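Local structure of metal-dependent phosphohydrolase, HDOD domain-containing (Geobacter sulfurreducens, 3HC1) at residues 127-131 and 143-147; 42-47 and 90-95; 24-28 and 158-162; 243-247 and 295-299; 99-103 and 146-151. The protein is of unknown function but binds two iron(III) ions in an HD-type metal site and is probably related to metal-dependent phosphohydrolases. Residues are numbered along the deposited sequence.

Interaction 1. Residues 127-131 and 143-147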
# COMPACT_ATOMS: atom_id res chain seq x y z
N ALA A 127 0.32 -2.31 3.50
CA ALA A 127 -1.11 -2.58 3.47
C ALA A 127 -1.53 -3.24 4.79
O ALA A 127 -2.51 -2.81 5.44
CB ALA A 127 -1.48 -3.50 2.28
N ARG A 128 -0.84 -4.32 5.14
CA ARG A 128 -1.25 -5.16 6.27
C ARG A 128 -1.12 -4.46 7.60
O ARG A 128 -1.98 -4.60 8.48
CB ARG A 128 -0.48 -6.47 6.30
CG ARG A 128 -0.92 -7.43 5.25
CD ARG A 128 -0.11 -8.74 5.24
NE ARG A 128 -0.62 -9.62 4.21
CZ ARG A 128 -0.17 -10.85 3.95
NH1 ARG A 128 0.81 -11.40 4.66
NH2 ARG A 128 -0.75 -11.55 2.99
N ILE A 129 -0.00 -3.76 7.79
CA ILE A 129 0.22 -3.01 9.02
C ILE A 129 -0.74 -1.84 9.12
O ILE A 129 -1.28 -1.58 10.21
CB ILE A 129 1.71 -2.55 9.17
CG1 ILE A 129 2.52 -3.80 9.51
CG2 ILE A 129 1.85 -1.43 10.28
CD1 ILE A 129 3.95 -3.72 9.36
N ALA A 130 -0.94 -1.12 8.02
CA ALA A 130 -1.90 -0.02 8.03
C ALA A 130 -3.30 -0.54 8.40
O ALA A 130 -4.01 0.12 9.15
CB ALA A 130 -1.93 0.69 6.75
N LYS A 131 -3.66 -1.73 7.93
CA LYS A 131 -4.95 -2.29 8.28
C LYS A 131 -4.99 -2.62 9.75
O LYS A 131 -5.99 -2.31 10.38
CB LYS A 131 -5.33 -3.50 7.46
CG LYS A 131 -6.83 -3.82 7.60
CD LYS A 131 -7.22 -5.08 6.89
CE LYS A 131 -8.71 -5.40 7.11
NZ LYS A 131 -9.07 -6.78 6.61
N VAL A 143 -10.67 -2.22 5.25
CA VAL A 143 -10.23 -2.61 3.92
C VAL A 143 -9.80 -1.39 3.06
O VAL A 143 -8.90 -1.49 2.26
CB VAL A 143 -11.23 -3.59 3.20
CG1 VAL A 143 -10.71 -3.98 1.80
CG2 VAL A 143 -11.38 -4.89 4.04
N ASN A 144 -10.45 -0.23 3.26
CA ASN A 144 -10.09 1.02 2.56
C ASN A 144 -8.66 1.47 2.89
O ASN A 144 -7.94 1.96 2.02
CB ASN A 144 -11.01 2.17 2.93
CG ASN A 144 -12.44 1.96 2.52
OD1 ASN A 144 -12.94 0.85 2.54
ND2 ASN A 144 -13.09 3.03 2.18
N VAL A 145 -8.26 1.21 4.12
CA VAL A 145 -6.90 1.52 4.56
C VAL A 145 -5.94 0.52 3.95
O VAL A 145 -4.82 0.86 3.57
CB VAL A 145 -6.76 1.50 6.09
CG1 VAL A 145 -5.39 1.97 6.53
CG2 VAL A 145 -7.81 2.38 6.75
N TYR A 146 -6.33 -0.75 3.94
CA TYR A 146 -5.53 -1.78 3.31
C TYR A 146 -5.22 -1.42 1.83
O TYR A 146 -4.07 -1.49 1.38
CB TYR A 146 -6.22 -3.14 3.38
CG TYR A 146 -5.42 -4.26 2.74
CD1 TYR A 146 -5.58 -4.56 1.40
CD2 TYR A 146 -4.54 -5.03 3.47
CE1 TYR A 146 -4.88 -5.55 0.79
CE2 TYR A 146 -3.82 -6.09 2.84
CZ TYR A 146 -3.99 -6.32 1.51
OH TYR A 146 -3.33 -7.33 0.88
N VAL A 147 -6.26 -1.08 1.08
CA VAL A 147 -6.13 -0.80 -0.35
C VAL A 147 -5.25 0.46 -0.55
O VAL A 147 -4.35 0.40 -1.36
CB VAL A 147 -7.52 -0.66 -1.03
CG1 VAL A 147 -7.40 0.03 -2.39
CG2 VAL A 147 -8.20 -2.04 -1.17
O HOH W 1 -2.98 -9.77 2.47
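Apolar contacts dominate this buried crossing of helices 116-136 and 142-150, whose local axes approach to 7.8 Å and run nearly antiparallel at 150°. The small A127 allows the close fit: its CA comes to 4.5 Å from Y146 CA, and A127 CB lies 3.4 Å from the backbone O of Y146. The same methyl makes a CH-pi contact, 3.7 Å from the centroid of the Y146 ring and 19° off its normal, while R128 CG meets the ring edge, 4.0 Å from Y146 CE2. One turn on, A130 CB packs 3.7 Å from V145 CG1, and the extended K131 chain runs along Y146, its CD 4.1 Å from Y146 CB. Polar links are indirect. A water O accepts a hydrogen bond from R128 NH2 (2.9 Å) and is hydrogen-bonded to Y146 OH (2.9 Å), which also pairs with T100. K131 NZ passes 3.9 Å from V143 CG2 on its way to a salt bridge with E96. The A127 side chain is about 7 Å from that of the iron ligand H152. In this all-helical HD-type domain, helix 82-108 touches K131, V143 and Y146; helix 229-243 packs on A130 and V145, and helix 281-302 on R128.

Interaction 2. Residues 42-47 and 90-95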
# COMPACT_ATOMS: atom_id res chain seq x y z
N ASP A 42 -19.89 0.22 0.25
CA ASP A 42 -21.23 -0.36 0.13
C ASP A 42 -21.32 -1.64 1.01
O ASP A 42 -20.81 -2.70 0.62
CB ASP A 42 -21.53 -0.67 -1.35
CG ASP A 42 -20.98 0.40 -2.31
OD1 ASP A 42 -20.21 1.28 -1.86
OD2 ASP A 42 -21.30 0.37 -3.52
N PRO A 43 -21.97 -1.56 2.19
CA PRO A 43 -22.05 -2.80 2.99
C PRO A 43 -22.97 -3.92 2.40
O PRO A 43 -22.80 -5.09 2.77
CB PRO A 43 -22.60 -2.32 4.35
CG PRO A 43 -22.96 -0.83 4.18
CD PRO A 43 -22.87 -0.51 2.73
N ASP A 44 -23.90 -3.56 1.52
CA ASP A 44 -24.95 -4.49 1.08
C ASP A 44 -24.78 -5.01 -0.34
O ASP A 44 -25.76 -5.17 -1.06
CB ASP A 44 -26.33 -3.83 1.23
CG ASP A 44 -26.52 -3.20 2.59
OD1 ASP A 44 -26.23 -3.86 3.61
OD2 ASP A 44 -26.94 -2.02 2.64
N VAL A 45 -23.54 -5.28 -0.74
CA VAL A 45 -23.29 -5.96 -2.02
C VAL A 45 -23.38 -7.49 -1.80
O VAL A 45 -22.99 -8.01 -0.75
CB VAL A 45 -21.93 -5.55 -2.61
CG1 VAL A 45 -21.70 -6.24 -3.94
CG2 VAL A 45 -21.87 -4.02 -2.75
N ALA A 46 -23.94 -8.19 -2.78
CA ALA A 46 -24.11 -9.64 -2.72
C ALA A 46 -22.77 -10.33 -2.92
O ALA A 46 -22.10 -10.10 -3.93
CB ALA A 46 -25.12 -10.10 -3.77
N ILE A 47 -22.39 -11.18 -1.97
CA ILE A 47 -21.08 -11.83 -1.99
C ILE A 47 -20.91 -12.67 -3.26
O ILE A 47 -19.84 -12.65 -3.90
CB ILE A 47 -20.80 -12.63 -0.66
CG1 ILE A 47 -19.31 -12.96 -0.50
CG2 ILE A 47 -21.68 -13.88 -0.54
CD1 ILE A 47 -18.94 -13.42 0.90
N GLY A 90 -16.10 -13.98 4.20
CA GLY A 90 -17.09 -12.91 4.12
C GLY A 90 -16.69 -11.82 3.12
O GLY A 90 -15.59 -11.84 2.54
N LEU A 91 -17.60 -10.86 2.95
CA LEU A 91 -17.55 -9.90 1.84
C LEU A 91 -16.28 -9.05 1.86
O LEU A 91 -15.59 -8.94 0.85
CB LEU A 91 -18.80 -9.00 1.86
CG LEU A 91 -18.96 -7.81 0.91
CD1 LEU A 91 -19.02 -8.25 -0.55
CD2 LEU A 91 -20.18 -6.99 1.30
N ASP A 92 -15.95 -8.48 3.02
CA ASP A 92 -14.78 -7.59 3.09
C ASP A 92 -13.43 -8.29 2.86
O ASP A 92 -12.63 -7.83 2.02
CB ASP A 92 -14.78 -6.79 4.40
CG ASP A 92 -15.95 -5.84 4.51
OD1 ASP A 92 -16.69 -5.65 3.52
OD2 ASP A 92 -16.13 -5.27 5.60
N LEU A 93 -13.17 -9.38 3.57
CA LEU A 93 -11.93 -10.12 3.35
C LEU A 93 -11.87 -10.72 1.93
O LEU A 93 -10.78 -10.84 1.34
CB LEU A 93 -11.69 -11.17 4.42
CG LEU A 93 -11.36 -10.63 5.83
CD1 LEU A 93 -11.44 -11.73 6.91
CD2 LEU A 93 -10.01 -9.95 5.86
N LEU A 94 -13.02 -11.09 1.35
CA LEU A 94 -13.00 -11.55 -0.04
C LEU A 94 -12.59 -10.42 -1.04
O LEU A 94 -11.76 -10.67 -1.91
CB LEU A 94 -14.30 -12.20 -0.47
CG LEU A 94 -14.35 -12.85 -1.86
CD1 LEU A 94 -13.38 -13.99 -1.96
CD2 LEU A 94 -15.78 -13.32 -2.18
N ARG A 95 -13.20 -9.24 -0.93
CA ARG A 95 -12.81 -8.04 -1.71
C ARG A 95 -11.30 -7.79 -1.54
O ARG A 95 -10.59 -7.52 -2.49
CB ARG A 95 -13.57 -6.79 -1.27
CG ARG A 95 -15.07 -6.63 -1.72
CD ARG A 95 -15.78 -5.63 -0.76
NE ARG A 95 -17.00 -5.06 -1.32
CZ ARG A 95 -17.95 -4.42 -0.63
NH1 ARG A 95 -17.86 -4.24 0.69
NH2 ARG A 95 -19.03 -3.98 -1.27
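D42 opens the loop with its backbone: its O accepts a hydrogen bond from R95 NH2 (2.9 Å, 164°) and a weak one from R95 NH1 (3.3 Å), so one carbonyl is shared by the two terminal nitrogens of the guanidinium. R95 NH1 also forms a salt bridge with D92 OD1 (3.4 Å, a weak hydrogen bond) one turn back in the same helix. The CA-to-CB bond of P43 points away, and P43 O lies 3.6 Å from L91 CD2. V45 points at the helix; its O also lies 3.6 Å from L91 CD2, and its CG2 sits at the guanidinium edge, 3.2 Å from R95 NH2. A46 takes the N-cap position of the next helix. I47, in that helix, then inserts its side chain: CD1 reaches 3.5 Å from both G90 C and L91 N, and CG1 lies 3.9 Å from L94 CD2. The contact thus fastens the connection between helices 31-39 and 47-54 to the kinked part of helix 82-108, where V86 of the same helix touches both I47 and L94.

Interaction 3. Residues 24-28 and 158-162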
# COMPACT_ATOMS: atom_id res chain seq x y z
N ASP A 24 5.36 5.70 -23.54
CA ASP A 24 4.40 5.41 -24.57
C ASP A 24 3.27 4.55 -23.99
O ASP A 24 2.16 5.03 -23.91
CB ASP A 24 5.08 4.78 -25.79
CG ASP A 24 4.18 4.74 -27.01
OD1 ASP A 24 3.43 5.71 -27.25
OD2 ASP A 24 4.21 3.73 -27.72
N GLU A 25 3.54 3.32 -23.56
CA GLU A 25 2.49 2.48 -22.95
C GLU A 25 2.54 2.43 -21.40
O GLU A 25 3.40 1.78 -20.81
CB GLU A 25 2.53 1.06 -23.52
CG GLU A 25 2.07 0.93 -24.97
CD GLU A 25 0.77 1.63 -25.27
OE1 GLU A 25 -0.28 1.28 -24.67
OE2 GLU A 25 0.79 2.54 -26.10
N LEU A 26 1.54 3.04 -20.77
CA LEU A 26 1.51 3.24 -19.32
C LEU A 26 0.93 2.02 -18.68
O LEU A 26 0.01 1.43 -19.24
CB LEU A 26 0.59 4.39 -19.00
CG LEU A 26 1.03 5.77 -19.44
CD1 LEU A 26 -0.13 6.73 -19.15
CD2 LEU A 26 2.23 6.16 -18.66
N PRO A 27 1.36 1.69 -17.44
CA PRO A 27 0.72 0.55 -16.82
C PRO A 27 -0.78 0.74 -16.58
O PRO A 27 -1.27 1.88 -16.40
CB PRO A 27 1.47 0.41 -15.49
CG PRO A 27 1.95 1.77 -15.17
CD PRO A 27 2.22 2.42 -16.50
N THR A 28 -1.48 -0.38 -16.56
CA THR A 28 -2.91 -0.42 -16.30
C THR A 28 -3.18 -1.30 -15.07
O THR A 28 -2.34 -2.12 -14.71
CB THR A 28 -3.67 -0.99 -17.51
OG1 THR A 28 -5.08 -0.91 -17.27
CG2 THR A 28 -3.27 -2.44 -17.78
N PHE A 158 5.89 2.47 -11.08
CA PHE A 158 5.94 3.10 -12.38
C PHE A 158 7.33 3.51 -12.79
O PHE A 158 7.74 3.23 -13.91
CB PHE A 158 5.04 4.34 -12.41
CG PHE A 158 5.14 5.09 -13.68
CD1 PHE A 158 4.42 4.67 -14.78
CD2 PHE A 158 6.01 6.17 -13.81
CE1 PHE A 158 4.53 5.35 -15.97
CE2 PHE A 158 6.11 6.83 -15.00
CZ PHE A 158 5.38 6.41 -16.07
N ILE A 159 8.05 4.23 -11.92
CA ILE A 159 9.35 4.73 -12.29
C ILE A 159 10.31 3.53 -12.53
O ILE A 159 11.12 3.58 -13.47
CB ILE A 159 9.93 5.66 -11.23
CG1 ILE A 159 9.02 6.88 -11.03
CG2 ILE A 159 11.35 6.11 -11.54
CD1 ILE A 159 9.47 7.73 -9.88
N ASN A 160 10.21 2.52 -11.66
CA ASN A 160 11.10 1.33 -11.69
C ASN A 160 10.94 0.57 -13.00
O ASN A 160 11.92 0.20 -13.64
CB ASN A 160 10.84 0.40 -10.49
CG ASN A 160 11.84 -0.77 -10.41
OD1 ASN A 160 13.06 -0.59 -10.61
ND2 ASN A 160 11.34 -1.94 -10.12
N PHE A 161 9.69 0.37 -13.43
CA PHE A 161 9.40 -0.48 -14.59
C PHE A 161 9.39 0.34 -15.89
O PHE A 161 9.68 -0.21 -16.97
CB PHE A 161 8.06 -1.19 -14.46
CG PHE A 161 8.03 -2.36 -13.52
CD1 PHE A 161 9.20 -3.02 -13.08
CD2 PHE A 161 6.79 -2.87 -13.11
CE1 PHE A 161 9.14 -4.10 -12.27
CE2 PHE A 161 6.72 -3.98 -12.28
CZ PHE A 161 7.90 -4.59 -11.87
N PHE A 162 9.04 1.62 -15.80
CA PHE A 162 8.75 2.39 -17.01
C PHE A 162 9.72 3.49 -17.30
O PHE A 162 9.75 3.96 -18.42
CB PHE A 162 7.32 2.91 -16.99
CG PHE A 162 6.32 1.82 -17.06
CD1 PHE A 162 5.88 1.36 -18.30
CD2 PHE A 162 5.90 1.19 -15.93
CE1 PHE A 162 4.98 0.31 -18.38
CE2 PHE A 162 5.00 0.12 -15.99
CZ PHE A 162 4.54 -0.31 -17.23
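This is a surface contact in which an extended loop lies across two aromatic side chains of a helix, within the all-helical HDOD fold. Residues 24-28 link helix 9-21 to helix 31-39, and F158 and F162 stand one turn apart on helix 154-162, the helix that follows the HD pair of metal ligands, H152 and D153. F158 is about 7 Å, side chain to side chain, from the iron ligand H193, so the contact borders the metal-site region without belonging to it. L26 starts with its CA-to-CB bond directed away, yet its end returns to the helix, CD2 meeting F158 CE1 at 3.6 Å. M20 of helix 9-21 and V196 of helix 193-203 also touch F158. P27 is the centre of the contact: its ring packs against both phenylalanines, and its backbone O is hydrogen-bonded to W204 NE1, which ties the loop to the chain beyond helix 193-203. P27 CD reaches the edge of F158, 3.6 Å from CD1, and makes a CH-pi contact over the face of F162, 3.7 Å from the ring centroid and 14° off the normal. Alongside, the backbone O of E25 approaches F162 CE1 to 3.2 Å.

Interaction 4. Residues 243-247 and 295-299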
# COMPACT_ATOMS: atom_id res chain seq x y z
N LEU A 243 11.62 1.33 8.78
CA LEU A 243 12.46 1.20 9.99
C LEU A 243 12.57 -0.21 10.56
O LEU A 243 13.45 -0.45 11.34
CB LEU A 243 12.02 2.18 11.09
CG LEU A 243 12.35 3.66 10.85
CD1 LEU A 243 11.57 4.57 11.85
CD2 LEU A 243 13.84 3.98 10.83
N ARG A 244 11.72 -1.14 10.17
CA ARG A 244 11.73 -2.51 10.69
C ARG A 244 11.95 -3.56 9.60
O ARG A 244 11.30 -4.60 9.58
CB ARG A 244 10.40 -2.79 11.41
CG ARG A 244 10.15 -1.94 12.64
CD ARG A 244 11.19 -2.12 13.71
NE ARG A 244 10.74 -1.66 15.03
CZ ARG A 244 11.54 -1.19 16.00
NH1 ARG A 244 12.83 -1.08 15.82
NH2 ARG A 244 11.05 -0.82 17.17
N ARG A 245 12.84 -3.25 8.66
CA ARG A 245 13.38 -4.19 7.69
C ARG A 245 12.31 -4.70 6.72
O ARG A 245 12.42 -5.82 6.25
CB ARG A 245 14.09 -5.39 8.35
CG ARG A 245 15.17 -5.06 9.44
CD ARG A 245 15.72 -6.35 10.06
NE ARG A 245 17.08 -6.18 10.58
CZ ARG A 245 17.42 -6.12 11.87
NH1 ARG A 245 16.51 -6.20 12.84
NH2 ARG A 245 18.70 -5.97 12.19
N LEU A 246 11.30 -3.88 6.41
CA LEU A 246 10.29 -4.27 5.44
C LEU A 246 10.14 -3.12 4.40
O LEU A 246 9.05 -2.65 4.11
CB LEU A 246 8.99 -4.62 6.16
CG LEU A 246 7.78 -5.26 5.43
CD1 LEU A 246 8.26 -6.35 4.49
CD2 LEU A 246 6.79 -5.75 6.46
N GLY A 247 11.27 -2.64 3.91
CA GLY A 247 11.29 -1.51 2.99
C GLY A 247 12.59 -1.30 2.25
O GLY A 247 13.54 -2.13 2.30
N ILE A 295 5.22 -11.13 10.54
CA ILE A 295 4.55 -10.38 9.44
C ILE A 295 5.44 -10.44 8.18
O ILE A 295 4.99 -10.81 7.08
CB ILE A 295 4.24 -8.92 9.84
CG1 ILE A 295 3.10 -8.86 10.85
CG2 ILE A 295 3.89 -8.08 8.61
CD1 ILE A 295 3.09 -7.55 11.67
N ARG A 296 6.72 -10.18 8.37
CA ARG A 296 7.69 -10.25 7.28
C ARG A 296 7.79 -11.63 6.64
O ARG A 296 7.89 -11.74 5.42
CB ARG A 296 9.09 -9.81 7.75
CG ARG A 296 9.22 -8.35 8.02
CD ARG A 296 10.69 -7.85 7.93
NE ARG A 296 11.56 -8.54 8.86
CZ ARG A 296 11.85 -8.16 10.12
NH1 ARG A 296 11.36 -7.06 10.68
NH2 ARG A 296 12.67 -8.93 10.83
N ALA A 297 7.78 -12.67 7.46
CA ALA A 297 7.76 -14.04 6.94
C ALA A 297 6.54 -14.29 6.03
O ALA A 297 6.66 -14.88 4.93
CB ALA A 297 7.82 -15.07 8.06
N ALA A 298 5.37 -13.85 6.48
CA ALA A 298 4.14 -14.10 5.78
C ALA A 298 4.18 -13.33 4.43
O ALA A 298 3.98 -13.91 3.33
CB ALA A 298 2.95 -13.66 6.66
N VAL A 299 4.50 -12.05 4.51
CA VAL A 299 4.68 -11.25 3.31
C VAL A 299 5.61 -11.91 2.30
O VAL A 299 5.26 -12.05 1.11
CB VAL A 299 5.18 -9.82 3.63
CG1 VAL A 299 5.64 -9.13 2.40
CG2 VAL A 299 4.07 -9.02 4.28
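R296 dominates this contact through a bent side chain. Its chi1 is m and chi2 t, but chi3 turns to m (-59°) and chi4 to -90°, which folds the guanidinium over the loop. NH1 reaches R244 O at 2.7 Å, a weak hydrogen bond because its angle is only 122°, and CD lies 3.2 Å from R245 O. One face of the guanidinium rests on R245 CB, 4.0 Å from NH1. The two loop arginines lead their own ends elsewhere: R244, with chi1 and chi2 both m, curls back to a salt bridge with D289 of helix 281-302, while R245 runs out along a mostly extended chain. R245 has positive phi (65/31), placed just after R244, the first residue to leave helical geometry beyond helix 229-243. That helix supplies the metal ligand D238 of the HD-type iron site, and the turn at its end is what R296 holds from helix 281-302. L246, with chi1 t and chi2 p, points into the interface: CD2 packs 3.9 Å from R296 CG and 4.3 Å from I295 CG2, and CD1 lies 4.4 Å from V299 CG1. L246 O also accepts a hydrogen bond from ND1 of the iron ligand H122, linking the loop to a ligand of the site. The CA-to-CB bond of V299 points toward the loop, and its side chain also touches A121 and L124 of helix 116-136.

Interaction 5. Residues 99-103 and 146-151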
# COMPACT_ATOMS: atom_id res chain seq x y z
N PHE A 99 -8.64 -8.16 -4.53
CA PHE A 99 -7.87 -6.98 -4.83
C PHE A 99 -6.37 -7.29 -4.85
O PHE A 99 -5.67 -6.93 -5.79
CB PHE A 99 -8.17 -5.88 -3.81
CG PHE A 99 -7.44 -4.62 -4.06
CD1 PHE A 99 -7.96 -3.67 -4.92
CD2 PHE A 99 -6.22 -4.38 -3.45
CE1 PHE A 99 -7.28 -2.50 -5.17
CE2 PHE A 99 -5.53 -3.19 -3.71
CZ PHE A 99 -6.07 -2.27 -4.56
N THR A 100 -5.91 -7.99 -3.82
CA THR A 100 -4.50 -8.37 -3.64
C THR A 100 -4.01 -9.28 -4.75
O THR A 100 -2.92 -9.10 -5.29
CB THR A 100 -4.32 -9.02 -2.23
OG1 THR A 100 -4.73 -8.06 -1.25
CG2 THR A 100 -2.89 -9.46 -1.97
N CYS A 101 -4.84 -10.28 -5.09
CA CYS A 101 -4.44 -11.28 -6.07
C CYS A 101 -4.47 -10.76 -7.46
O CYS A 101 -3.76 -11.29 -8.28
CB CYS A 101 -5.29 -12.54 -5.97
SG CYS A 101 -4.99 -13.35 -4.40
N ALA A 102 -5.23 -9.70 -7.70
CA ALA A 102 -5.28 -9.06 -9.02
C ALA A 102 -4.20 -7.99 -9.14
O ALA A 102 -3.59 -7.86 -10.17
CB ALA A 102 -6.67 -8.43 -9.31
N ILE A 103 -3.98 -7.21 -8.08
CA ILE A 103 -3.02 -6.11 -8.15
C ILE A 103 -1.56 -6.67 -8.28
O ILE A 103 -0.67 -5.97 -8.73
CB ILE A 103 -3.20 -5.16 -6.98
CG1 ILE A 103 -2.60 -3.77 -7.29
CG2 ILE A 103 -2.65 -5.72 -5.69
CD1 ILE A 103 -3.49 -2.93 -8.14
N TYR A 146 -6.33 -0.75 3.94
CA TYR A 146 -5.53 -1.78 3.31
C TYR A 146 -5.22 -1.42 1.83
O TYR A 146 -4.07 -1.49 1.38
CB TYR A 146 -6.22 -3.14 3.38
CG TYR A 146 -5.42 -4.26 2.74
CD1 TYR A 146 -5.58 -4.56 1.40
CD2 TYR A 146 -4.54 -5.03 3.47
CE1 TYR A 146 -4.88 -5.55 0.79
CE2 TYR A 146 -3.82 -6.09 2.84
CZ TYR A 146 -3.99 -6.32 1.51
OH TYR A 146 -3.33 -7.33 0.88
N VAL A 147 -6.26 -1.08 1.08
CA VAL A 147 -6.13 -0.80 -0.35
C VAL A 147 -5.25 0.46 -0.55
O VAL A 147 -4.35 0.40 -1.36
CB VAL A 147 -7.52 -0.66 -1.03
CG1 VAL A 147 -7.40 0.03 -2.39
CG2 VAL A 147 -8.20 -2.04 -1.17
N ALA A 148 -5.46 1.55 0.22
CA ALA A 148 -4.60 2.75 0.16
C ALA A 148 -3.13 2.39 0.40
O ALA A 148 -2.24 2.88 -0.30
CB ALA A 148 -5.06 3.85 1.10
N GLY A 149 -2.91 1.49 1.36
CA GLY A 149 -1.56 1.03 1.73
C GLY A 149 -0.85 0.27 0.64
O GLY A 149 0.31 0.54 0.29
N LEU A 150 -1.56 -0.70 0.08
CA LEU A 150 -0.97 -1.52 -0.99
C LEU A 150 -0.64 -0.68 -2.22
O LEU A 150 0.27 -1.05 -2.97
CB LEU A 150 -1.93 -2.65 -1.36
CG LEU A 150 -1.39 -3.82 -2.19
CD1 LEU A 150 -0.08 -4.37 -1.70
CD2 LEU A 150 -2.44 -4.95 -2.21
N LEU A 151 -1.35 0.45 -2.43
CA LEU A 151 -1.13 1.28 -3.60
C LEU A 151 -0.20 2.46 -3.34
O LEU A 151 0.06 3.25 -4.25
CB LEU A 151 -2.45 1.85 -4.13
CG LEU A 151 -3.42 0.78 -4.67
CD1 LEU A 151 -4.77 1.40 -4.96
CD2 LEU A 151 -2.78 0.20 -5.94
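In the all-helical HD-type core, helix 142-150 runs into the HD motif itself, and here it packs beside helix 82-108. The local axes are 11.6 Å apart and nearly parallel at 19°, a spacing filled by large side chains. Y146 comes first. Its CA-to-CB bond points sideways, but the t rotamer carries the phenol across the gap, where OH lies 2.7 Å from T100 OG1, a hydrogen-bonded pair of hydroxyls; T100 OG1 is also hydrogen-bonded to the backbone O of E96 in its own helix. V147 meets the aromatic ring of F99, with CG1 3.4 Å from CZ. The CA-to-CB bond of L150, one turn beyond Y146, points toward the other helix, and its CD2 is shared by three residues: 3.6 Å from I103 CG2, 3.9 Å from F99 CE2 at the ring edge and 4.0 Å from T100 OG1. L151, with chi1 m, swings its end toward helix 82-108, so that CD2 lies 3.9 Å from I103 CD1 and CD1 3.9 Å from F99 CZ. It immediately precedes H152 and D153, so this packing lies next to the iron ligands in the chain. V33 of helix 31-39 covers F99 and I103 from outside the pair. V147 CG2 makes a CH-pi contact over one face of the F99 ring, 3.7 Å from the centroid and 7° off the normal.

In the fold
Interactions 1 and 5 form the centre: 8 Å apart between centres, they share Y146 and V147, and A127 CB touches L150 N at 3.6 Å, so helix 142-150 is gripped by helices 116-136 and 82-108 just before H152 and D153. Interaction 2, about 16 Å from both, centre to centre, lies nearer the N-terminal end of helix 82-108. It meets interaction 1 where K131 NZ packs 3.4 Å from L93 CD2. Interaction 4 meets interaction 1 where R128 NH1 lies 3.7 Å from A298 CB. Interaction 3 touches none of the others; its nearest atoms are about 7 Å from interaction 5. The irons lie about 10 to 12 Å from side chains of interactions 1, 3, 4 and 5, while interaction 2 is remote from the metal site.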